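Local coordinates for uncharacterized protein (Legionella pneumophila subsp. pneumophila, PDB 4WRP) that is of unknown function but is regarded as a Legionella effector, represented here by its C-terminal, all-helical DUF5617 domain, at residues A[41-46]-A[53-58]; A[18-23]-A[57-62]. All coordinates share one frame; numbering follows the deposited sequence.

Contact 1: residues A[41-46]-A[53-58]; sequences IRTVLD and NTWWAK
V44 on helix 34-49 meets two consecutive tryptophans, W55 and W56, of the loop that leads on toward helix 68-83: a helix-to-loop contact, partly buried, in the all-helical DUF5617 domain. The chain turns back after helix 34-49 and lays this pair against the helix it has just left. Each branch of the valine serves one indole, which suits a beta-branched residue wedged between two large rings. V44 CG2 sits over one face of W55 in a CH-pi contact, 4.0 Å from the centroid of the five-membered ring and almost on its normal. Beside it T43 CG2 approaches W55 NE1 obliquely at 4.2 Å, while the T43 hydroxyl OG1 bonds back to the carbonyl of H39. The other valine branch, V44 CG1, stands anti to the backbone N (chi1 167°) and thereby reaches the second indole, where it lies 3.9 Å from W56 CZ2. Tryptophan suits the buried place of W56, since it fills space while its single polar group, the indole N-H, has an acceptor in V44 O. H26 stacks on W55 and W13 on W56, tying the pair to other parts of the chain. W56 NE1 donates to V44 O at 3.1 Å, and the bond is nearly straight at 166°. The oxygen lies near the indole plane, whereas W56 NE1 stands above the carbonyl plane of V44, 35° out of it.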
ATOM      1  N   ILE A  41       2.412 -13.110  -0.752  1.00 26.20           N
ATOM      2  CA  ILE A  41       2.095 -11.704  -0.637  1.00 25.83           C
ATOM      3  C   ILE A  41       3.035 -10.901  -1.511  1.00 24.17           C
ATOM      4  O   ILE A  41       2.636  -9.974  -2.222  1.00 23.92           O
ATOM      5  CB  ILE A  41       2.231 -11.234   0.824  1.00 26.41           C
ATOM      6  CG1 ILE A  41       1.114 -11.860   1.645  1.00 27.53           C
ATOM      7  CG2 ILE A  41       2.155  -9.708   0.910  1.00 26.18           C
ATOM      8  CD1 ILE A  41       1.305 -11.732   3.132  1.00 28.32           C
ATOM      9  N   ARG A  42       4.301 -11.234  -1.455  1.00 24.41           N
ATOM     10  CA  ARG A  42       5.273 -10.515  -2.316  1.00 24.16           C
ATOM     11  C   ARG A  42       4.904 -10.583  -3.801  1.00 24.69           C
ATOM     12  O   ARG A  42       4.923  -9.573  -4.546  1.00 23.99           O
ATOM     13  CB  ARG A  42       6.658 -11.080  -2.119  1.00 24.62           C
ATOM     14  CG  ARG A  42       7.704 -10.247  -2.871  1.00 25.32           C
ATOM     15  CD  ARG A  42       8.974 -11.006  -3.208  1.00 27.25           C
ATOM     16  NE  ARG A  42       9.899 -10.083  -3.909  1.00 28.06           N
ATOM     17  CZ  ARG A  42       9.821  -9.751  -5.202  1.00 29.36           C
ATOM     18  NH1 ARG A  42       8.876 -10.282  -5.979  1.00 30.43           N
ATOM     19  NH2 ARG A  42      10.704  -8.886  -5.751  1.00 29.02           N
ATOM     20  N   THR A  43       4.534 -11.781  -4.236  1.00 25.84           N
ATOM     21  CA  THR A  43       4.081 -11.971  -5.614  1.00 28.79           C
ATOM     22  C   THR A  43       2.937 -11.053  -6.018  1.00 28.58           C
ATOM     23  O   THR A  43       2.987 -10.399  -7.062  1.00 27.62           O
ATOM     24  CB  THR A  43       3.721 -13.444  -5.864  1.00 31.03           C
ATOM     25  OG1 THR A  43       4.896 -14.198  -5.586  1.00 33.43           O
ATOM     26  CG2 THR A  43       3.364 -13.652  -7.299  1.00 32.33           C
ATOM     27  N   VAL A  44       1.926 -10.990  -5.159  1.00 25.75           N
ATOM     28  CA  VAL A  44       0.774 -10.173  -5.416  1.00 25.07           C
ATOM     29  C   VAL A  44       1.120  -8.680  -5.408  1.00 23.47           C
ATOM     30  O   VAL A  44       0.618  -7.908  -6.233  1.00 22.71           O
ATOM     31  CB  VAL A  44      -0.308 -10.500  -4.373  1.00 25.68           C
ATOM     32  CG1 VAL A  44      -1.417  -9.476  -4.378  1.00 26.11           C
ATOM     33  CG2 VAL A  44      -0.822 -11.917  -4.657  1.00 28.52           C
ATOM     34  N   LEU A  45       1.926  -8.257  -4.455  1.00 21.80           N
ATOM     35  CA  LEU A  45       2.368  -6.848  -4.429  1.00 22.66           C
ATOM     36  C   LEU A  45       3.205  -6.519  -5.647  1.00 22.72           C
ATOM     37  O   LEU A  45       3.067  -5.452  -6.230  1.00 24.58           O
ATOM     38  CB  LEU A  45       3.167  -6.555  -3.150  1.00 21.87           C
ATOM     39  CG  LEU A  45       2.479  -6.754  -1.822  1.00 23.20           C
ATOM     40  CD1 LEU A  45       3.538  -6.414  -0.749  1.00 23.54           C
ATOM     41  CD2 LEU A  45       1.256  -5.888  -1.676  1.00 23.23           C
ATOM     42  N   ASP A  46       4.083  -7.422  -6.042  1.00 25.03           N
ATOM     43  CA  ASP A  46       4.904  -7.131  -7.227  1.00 26.49           C
ATOM     44  C   ASP A  46       4.019  -6.974  -8.460  1.00 27.22           C
ATOM     45  O   ASP A  46       4.185  -6.061  -9.221  1.00 25.99           O
ATOM     46  CB  ASP A  46       5.944  -8.225  -7.413  1.00 29.65           C
ATOM     47  CG  ASP A  46       7.045  -7.826  -8.421  1.00 32.84           C
ATOM     48  OD1 ASP A  46       7.470  -6.647  -8.513  1.00 38.47           O
ATOM     49  OD2 ASP A  46       7.497  -8.726  -9.122  1.00 37.86           O
ATOM     50  N   ASN A  53      -1.718  -7.093 -13.913  1.00 39.88           N
ATOM     51  CA  ASN A  53      -2.265  -7.966 -14.928  1.00 43.34           C
ATOM     52  C   ASN A  53      -2.481  -9.381 -14.526  1.00 44.09           C
ATOM     53  O   ASN A  53      -3.269 -10.040 -15.156  1.00 48.72           O
ATOM     54  CB  ASN A  53      -1.402  -7.920 -16.175  1.00 46.29           C
ATOM     55  CG  ASN A  53      -1.286  -6.514 -16.704  1.00 50.39           C
ATOM     56  OD1 ASN A  53      -2.276  -5.910 -17.080  1.00 52.57           O
ATOM     57  ND2 ASN A  53      -0.103  -5.948 -16.615  1.00 54.29           N
ATOM     58  N   THR A  54      -1.791  -9.890 -13.514  1.00 41.98           N
ATOM     59  CA  THR A  54      -2.025 -11.277 -13.108  1.00 41.37           C
ATOM     60  C   THR A  54      -3.091 -11.429 -12.040  1.00 39.30           C
ATOM     61  O   THR A  54      -3.940 -12.279 -12.172  1.00 39.40           O
ATOM     62  CB  THR A  54      -0.754 -11.988 -12.631  1.00 42.75           C
ATOM     63  OG1 THR A  54       0.259 -11.848 -13.627  1.00 49.20           O
ATOM     64  CG2 THR A  54      -1.012 -13.476 -12.444  1.00 44.25           C
ATOM     65  N   TRP A  55      -3.047 -10.642 -10.974  1.00 35.87           N
ATOM     66  CA  TRP A  55      -3.905 -10.886  -9.804  1.00 35.61           C
ATOM     67  C   TRP A  55      -4.939  -9.813  -9.567  1.00 35.32           C
ATOM     68  O   TRP A  55      -5.875 -10.025  -8.824  1.00 35.14           O
ATOM     69  CB  TRP A  55      -3.028 -10.994  -8.551  1.00 36.79           C
ATOM     70  CG  TRP A  55      -2.275 -12.263  -8.449  1.00 38.18           C
ATOM     71  CD1 TRP A  55      -0.945 -12.490  -8.756  1.00 37.05           C
ATOM     72  CD2 TRP A  55      -2.807 -13.510  -8.003  1.00 38.96           C
ATOM     73  NE1 TRP A  55      -0.635 -13.818  -8.514  1.00 38.21           N
ATOM     74  CE2 TRP A  55      -1.762 -14.462  -8.067  1.00 40.16           C
ATOM     75  CE3 TRP A  55      -4.076 -13.920  -7.578  1.00 41.54           C
ATOM     76  CZ2 TRP A  55      -1.954 -15.794  -7.719  1.00 42.68           C
ATOM     77  CZ3 TRP A  55      -4.259 -15.253  -7.205  1.00 44.40           C
ATOM     78  CH2 TRP A  55      -3.211 -16.168  -7.283  1.00 43.55           C
ATOM     79  N   TRP A  56      -4.757  -8.646 -10.186  1.00 35.83           N
ATOM     80  CA  TRP A  56      -5.574  -7.463  -9.899  1.00 35.20           C
ATOM     81  C   TRP A  56      -6.543  -7.058 -11.019  1.00 38.35           C
ATOM     82  O   TRP A  56      -7.065  -5.937 -10.987  1.00 36.02           O
ATOM     83  CB  TRP A  56      -4.651  -6.270  -9.632  1.00 31.79           C
ATOM     84  CG  TRP A  56      -3.815  -6.414  -8.428  1.00 29.13           C
ATOM     85  CD1 TRP A  56      -2.682  -7.128  -8.324  1.00 28.96           C
ATOM     86  CD2 TRP A  56      -4.075  -5.877  -7.126  1.00 26.69           C
ATOM     87  NE1 TRP A  56      -2.185  -7.044  -7.080  1.00 27.02           N
ATOM     88  CE2 TRP A  56      -3.022  -6.288  -6.307  1.00 26.24           C
ATOM     89  CE3 TRP A  56      -5.088  -5.080  -6.585  1.00 25.80           C
ATOM     90  CZ2 TRP A  56      -2.927  -5.928  -4.952  1.00 25.46           C
ATOM     91  CZ3 TRP A  56      -4.992  -4.702  -5.242  1.00 25.08           C
ATOM     92  CH2 TRP A  56      -3.924  -5.136  -4.445  1.00 25.10           C
ATOM     93  N   ALA A  57      -6.805  -7.938 -11.996  1.00 40.83           N
ATOM     94  CA  ALA A  57      -7.657  -7.559 -13.150  1.00 42.94           C
ATOM     95  C   ALA A  57      -9.066  -7.152 -12.715  1.00 45.62           C
ATOM     96  O   ALA A  57      -9.613  -6.168 -13.208  1.00 46.89           O
ATOM     97  CB  ALA A  57      -7.718  -8.680 -14.166  1.00 45.85           C
ATOM     98  N   LYS A  58      -9.640  -7.871 -11.756  1.00 45.69           N
ATOM     99  CA  LYS A  58     -10.965  -7.537 -11.237  1.00 47.39           C
ATOM    100  C   LYS A  58     -11.047  -6.085 -10.727  1.00 48.06           C
ATOM    101  O   LYS A  58     -12.114  -5.482 -10.718  1.00 48.71           O
ATOM    102  CB  LYS A  58     -11.344  -8.520 -10.103  1.00 50.63           C
ATOM    103  CG  LYS A  58     -12.594  -8.120  -9.324  1.00 53.50           C
ATOM    104  CD  LYS A  58     -13.103  -9.225  -8.411  1.00 57.62           C
ATOM    105  CE  LYS A  58     -14.298  -8.724  -7.595  1.00 59.62           C
ATOM    106  NZ  LYS A  58     -15.129  -9.864  -7.106  1.00 64.99           N
TER

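Contact 2: residues A[18-23]-A[57-62]; sequences QEIMND and AKFRRI
E19 and K58 form a salt bridge between the last turn of helix 6-21 and the 3-10 segment that begins at A57, just after the two tryptophans. The lysine NZ lies 2.9 Å from E19 OE2 and donates to the syn lone pair of that oxygen, on the side facing OE1. Both chains are stretched out, with CG anti to the backbone N in each (chi1 174° in E19, 170° in K58), and the two side chains meet roughly perpendicular, so two long, flexible residues span a gap whose nearest CA atoms, in I20 and K58, are 9.6 Å apart. The lysine CE also runs close to the same oxygen, 3.4 Å from E19 OE2. Long charged side chains suit this outer part of the contact, where the ammonium group can remain near solvent.

The two segments belong to an all-helical domain, and here the connection between helices 34-49 and 68-83 is fastened to the C-terminal end of helix 6-21.

Apolar and aromatic contacts lie beside the ion pair. F59 presents the edge of its ring to the glutamate: F59 CZ is 3.7 Å from E19 OE1, which lies near the ring plane, and carboxylate and ring stand 82° apart. A ring edge carries slight positive charge, so this approach is probably mildly favourable. One face of F59 takes CG of its neighbour K58, 4.0 Å above the ring centre. I20, buried and branched, runs antiparallel alongside the phenylalanine, and I20 CG1 comes within 4.1 Å of F59 CE2.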
ATOM      1  N   GLN A  18      -7.132  -7.865   0.478  1.00 27.51           N
ATOM      2  CA  GLN A  18      -7.573  -9.012   1.262  1.00 29.84           C
ATOM      3  C   GLN A  18      -8.392  -9.997   0.432  1.00 30.39           C
ATOM      4  O   GLN A  18      -8.326 -11.217   0.660  1.00 30.19           O
ATOM      5  CB  GLN A  18      -8.317  -8.627   2.551  1.00 34.11           C
ATOM      6  CG  GLN A  18      -9.628  -7.920   2.375  1.00 37.25           C
ATOM      7  CD  GLN A  18     -10.785  -8.846   2.157  1.00 42.73           C
ATOM      8  OE1 GLN A  18     -10.766 -10.004   2.560  1.00 47.30           O
ATOM      9  NE2 GLN A  18     -11.792  -8.348   1.469  1.00 44.02           N
ATOM     10  N   GLU A  19      -9.146  -9.498  -0.532  1.00 31.67           N
ATOM     11  CA  GLU A  19      -9.918 -10.393  -1.382  1.00 35.79           C
ATOM     12  C   GLU A  19      -8.938 -11.222  -2.176  1.00 34.36           C
ATOM     13  O   GLU A  19      -9.046 -12.442  -2.222  1.00 32.79           O
ATOM     14  CB  GLU A  19     -10.888  -9.659  -2.317  1.00 40.47           C
ATOM     15  CG  GLU A  19     -11.564 -10.640  -3.295  1.00 47.78           C
ATOM     16  CD  GLU A  19     -12.729 -10.064  -4.092  1.00 53.52           C
ATOM     17  OE1 GLU A  19     -13.311  -9.036  -3.674  1.00 56.51           O
ATOM     18  OE2 GLU A  19     -13.095 -10.670  -5.138  1.00 61.03           O
ATOM     19  N   ILE A  20      -7.935 -10.585  -2.747  1.00 30.22           N
ATOM     20  CA  ILE A  20      -6.902 -11.342  -3.472  1.00 30.51           C
ATOM     21  C   ILE A  20      -6.197 -12.392  -2.608  1.00 30.48           C
ATOM     22  O   ILE A  20      -6.076 -13.535  -3.024  1.00 30.61           O
ATOM     23  CB  ILE A  20      -5.851 -10.407  -4.150  1.00 29.36           C
ATOM     24  CG1 ILE A  20      -6.523  -9.627  -5.279  1.00 31.57           C
ATOM     25  CG2 ILE A  20      -4.763 -11.232  -4.781  1.00 29.19           C
ATOM     26  CD1 ILE A  20      -5.810  -8.348  -5.683  1.00 31.94           C
HETATM   27  N   MSE A  21      -5.734 -12.037  -1.404  1.00 29.68           N
HETATM   28  CA  MSE A  21      -4.979 -12.977  -0.611  1.00 30.02           C
HETATM   29  C   MSE A  21      -5.856 -14.129  -0.114  1.00 32.24           C
HETATM   30  O   MSE A  21      -5.326 -15.167   0.164  1.00 31.69           O
HETATM   31  CB  MSE A  21      -4.332 -12.348   0.622  1.00 30.93           C
HETATM   32  CG  MSE A  21      -3.324 -11.263   0.261  1.00 30.05           C
HETATM   33 SE   MSE A  21      -2.118 -11.814  -1.175  1.00 33.45          SE
HETATM   34  CE  MSE A  21      -1.460 -13.560  -0.605  1.00 32.01           C
ATOM     35  N   ASN A  22      -7.159 -13.925   0.023  1.00 32.61           N
ATOM     36  CA  ASN A  22      -8.067 -14.976   0.389  1.00 35.93           C
ATOM     37  C   ASN A  22      -8.508 -15.849  -0.799  1.00 38.56           C
ATOM     38  O   ASN A  22      -9.352 -16.688  -0.640  1.00 36.37           O
ATOM     39  CB  ASN A  22      -9.329 -14.388   1.033  1.00 37.31           C
ATOM     40  CG  ASN A  22      -9.104 -13.992   2.462  1.00 37.14           C
ATOM     41  OD1 ASN A  22      -8.525 -14.734   3.233  1.00 37.81           O
ATOM     42  ND2 ASN A  22      -9.554 -12.813   2.815  1.00 38.35           N
ATOM     43  N   ASP A  23      -7.978 -15.599  -1.992  1.00 39.14           N
ATOM     44  CA  ASP A  23      -8.272 -16.425  -3.142  1.00 40.19           C
ATOM     45  C   ASP A  23      -7.836 -17.872  -2.874  1.00 41.56           C
ATOM     46  O   ASP A  23      -6.690 -18.128  -2.481  1.00 39.61           O
ATOM     47  CB  ASP A  23      -7.578 -15.876  -4.398  1.00 39.76           C
ATOM     48  CG  ASP A  23      -8.089 -16.515  -5.690  1.00 42.10           C
ATOM     49  OD1 ASP A  23      -8.108 -17.743  -5.836  1.00 44.89           O
ATOM     50  OD2 ASP A  23      -8.525 -15.770  -6.566  1.00 45.89           O
ATOM     51  N   ALA A  57      -6.805  -7.938 -11.996  1.00 40.83           N
ATOM     52  CA  ALA A  57      -7.657  -7.559 -13.150  1.00 42.94           C
ATOM     53  C   ALA A  57      -9.066  -7.152 -12.715  1.00 45.62           C
ATOM     54  O   ALA A  57      -9.613  -6.168 -13.208  1.00 46.89           O
ATOM     55  CB  ALA A  57      -7.718  -8.680 -14.166  1.00 45.85           C
ATOM     56  N   LYS A  58      -9.640  -7.871 -11.756  1.00 45.69           N
ATOM     57  CA  LYS A  58     -10.965  -7.537 -11.237  1.00 47.39           C
ATOM     58  C   LYS A  58     -11.047  -6.085 -10.727  1.00 48.06           C
ATOM     59  O   LYS A  58     -12.114  -5.482 -10.718  1.00 48.71           O
ATOM     60  CB  LYS A  58     -11.344  -8.520 -10.103  1.00 50.63           C
ATOM     61  CG  LYS A  58     -12.594  -8.120  -9.324  1.00 53.50           C
ATOM     62  CD  LYS A  58     -13.103  -9.225  -8.411  1.00 57.62           C
ATOM     63  CE  LYS A  58     -14.298  -8.724  -7.595  1.00 59.62           C
ATOM     64  NZ  LYS A  58     -15.129  -9.864  -7.106  1.00 64.99           N
ATOM     65  N   PHE A  59      -9.914  -5.534 -10.287  1.00 45.64           N
ATOM     66  CA  PHE A  59      -9.858  -4.220  -9.684  1.00 42.90           C
ATOM     67  C   PHE A  59      -9.140  -3.217 -10.571  1.00 43.17           C
ATOM     68  O   PHE A  59      -8.588  -2.242 -10.067  1.00 43.50           O
ATOM     69  CB  PHE A  59      -9.106  -4.334  -8.353  1.00 41.51           C
ATOM     70  CG  PHE A  59      -9.720  -5.299  -7.424  1.00 39.92           C
ATOM     71  CD1 PHE A  59     -10.866  -4.963  -6.743  1.00 43.29           C
ATOM     72  CD2 PHE A  59      -9.180  -6.534  -7.243  1.00 39.03           C
ATOM     73  CE1 PHE A  59     -11.463  -5.860  -5.877  1.00 42.44           C
ATOM     74  CE2 PHE A  59      -9.765  -7.428  -6.387  1.00 39.09           C
ATOM     75  CZ  PHE A  59     -10.919  -7.095  -5.721  1.00 41.57           C
ATOM     76  N   ARG A  60      -9.134  -3.461 -11.872  1.00 42.21           N
ATOM     77  CA  ARG A  60      -8.351  -2.688 -12.848  1.00 45.77           C
ATOM     78  C   ARG A  60      -8.640  -1.199 -12.759  1.00 43.37           C
ATOM     79  O   ARG A  60      -7.801  -0.376 -13.094  1.00 40.58           O
ATOM     80  CB  ARG A  60      -8.599  -3.212 -14.285  1.00 51.14           C
ATOM     81  CG  ARG A  60     -10.077  -3.291 -14.705  1.00 58.86           C
ATOM     82  CD  ARG A  60     -10.381  -4.412 -15.732  1.00 67.43           C
ATOM     83  NE  ARG A  60     -11.789  -4.461 -16.195  1.00 71.86           N
ATOM     84  CZ  ARG A  60     -12.831  -5.001 -15.539  1.00 74.16           C
ATOM     85  NH1 ARG A  60     -12.693  -5.551 -14.343  1.00 72.42           N
ATOM     86  NH2 ARG A  60     -14.046  -4.989 -16.089  1.00 78.65           N
ATOM     87  N   ARG A  61      -9.836  -0.879 -12.274  1.00 45.50           N
ATOM     88  CA  ARG A  61     -10.287   0.483 -12.061  1.00 48.76           C
ATOM     89  C   ARG A  61      -9.364   1.299 -11.129  1.00 44.25           C
ATOM     90  O   ARG A  61      -9.153   2.493 -11.350  1.00 43.22           O
ATOM     91  CB  ARG A  61     -11.710   0.453 -11.477  1.00 54.57           C
ATOM     92  CG  ARG A  61     -12.336   1.825 -11.371  1.00 62.48           C
ATOM     93  CD  ARG A  61     -13.854   1.788 -11.317  1.00 71.82           C
ATOM     94  NE  ARG A  61     -14.395   3.033 -10.757  1.00 78.40           N
ATOM     95  CZ  ARG A  61     -15.690   3.317 -10.649  1.00 84.09           C
ATOM     96  NH1 ARG A  61     -16.062   4.468 -10.110  1.00 85.85           N
ATOM     97  NH2 ARG A  61     -16.618   2.457 -11.074  1.00 87.16           N
ATOM     98  N   ILE A  62      -8.795   0.666 -10.111  1.00 39.76           N
ATOM     99  CA  ILE A  62      -7.948   1.424  -9.189  1.00 37.38           C
ATOM    100  C   ILE A  62      -6.676   1.974  -9.820  1.00 34.50           C
ATOM    101  O   ILE A  62      -6.154   2.965  -9.340  1.00 31.30           O
ATOM    102  CB  ILE A  62      -7.629   0.658  -7.890  1.00 37.28           C
ATOM    103  CG1 ILE A  62      -6.703  -0.531  -8.149  1.00 36.66           C
ATOM    104  CG2 ILE A  62      -8.932   0.243  -7.225  1.00 38.12           C
ATOM    105  CD1 ILE A  62      -6.426  -1.338  -6.893  1.00 37.95           C
TER

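Overall arrangement
Contacts 1 and 2 fasten successive parts of one loop to two helices that follow each other in the chain: 53-58 to helix 34-49, and 57-62 to helix 6-21. The ranges overlap at A57 and K58, but of these K58 alone makes a contact, in contact 2. Their centres are 8 Å apart and the packing runs from one into the other, I20 CD1 lying 3.3 Å from W56 CD2 and V44 CG2 3.7 Å from M21 SE. Both are partly buried, but contact 1 has two buried participants, V44 and W56, and relies on indole rings and a bond to a main-chain carbonyl. Contact 2 has one, I20, beside the partly exposed F59, and adds the E19–K58 ion pair at its outer side.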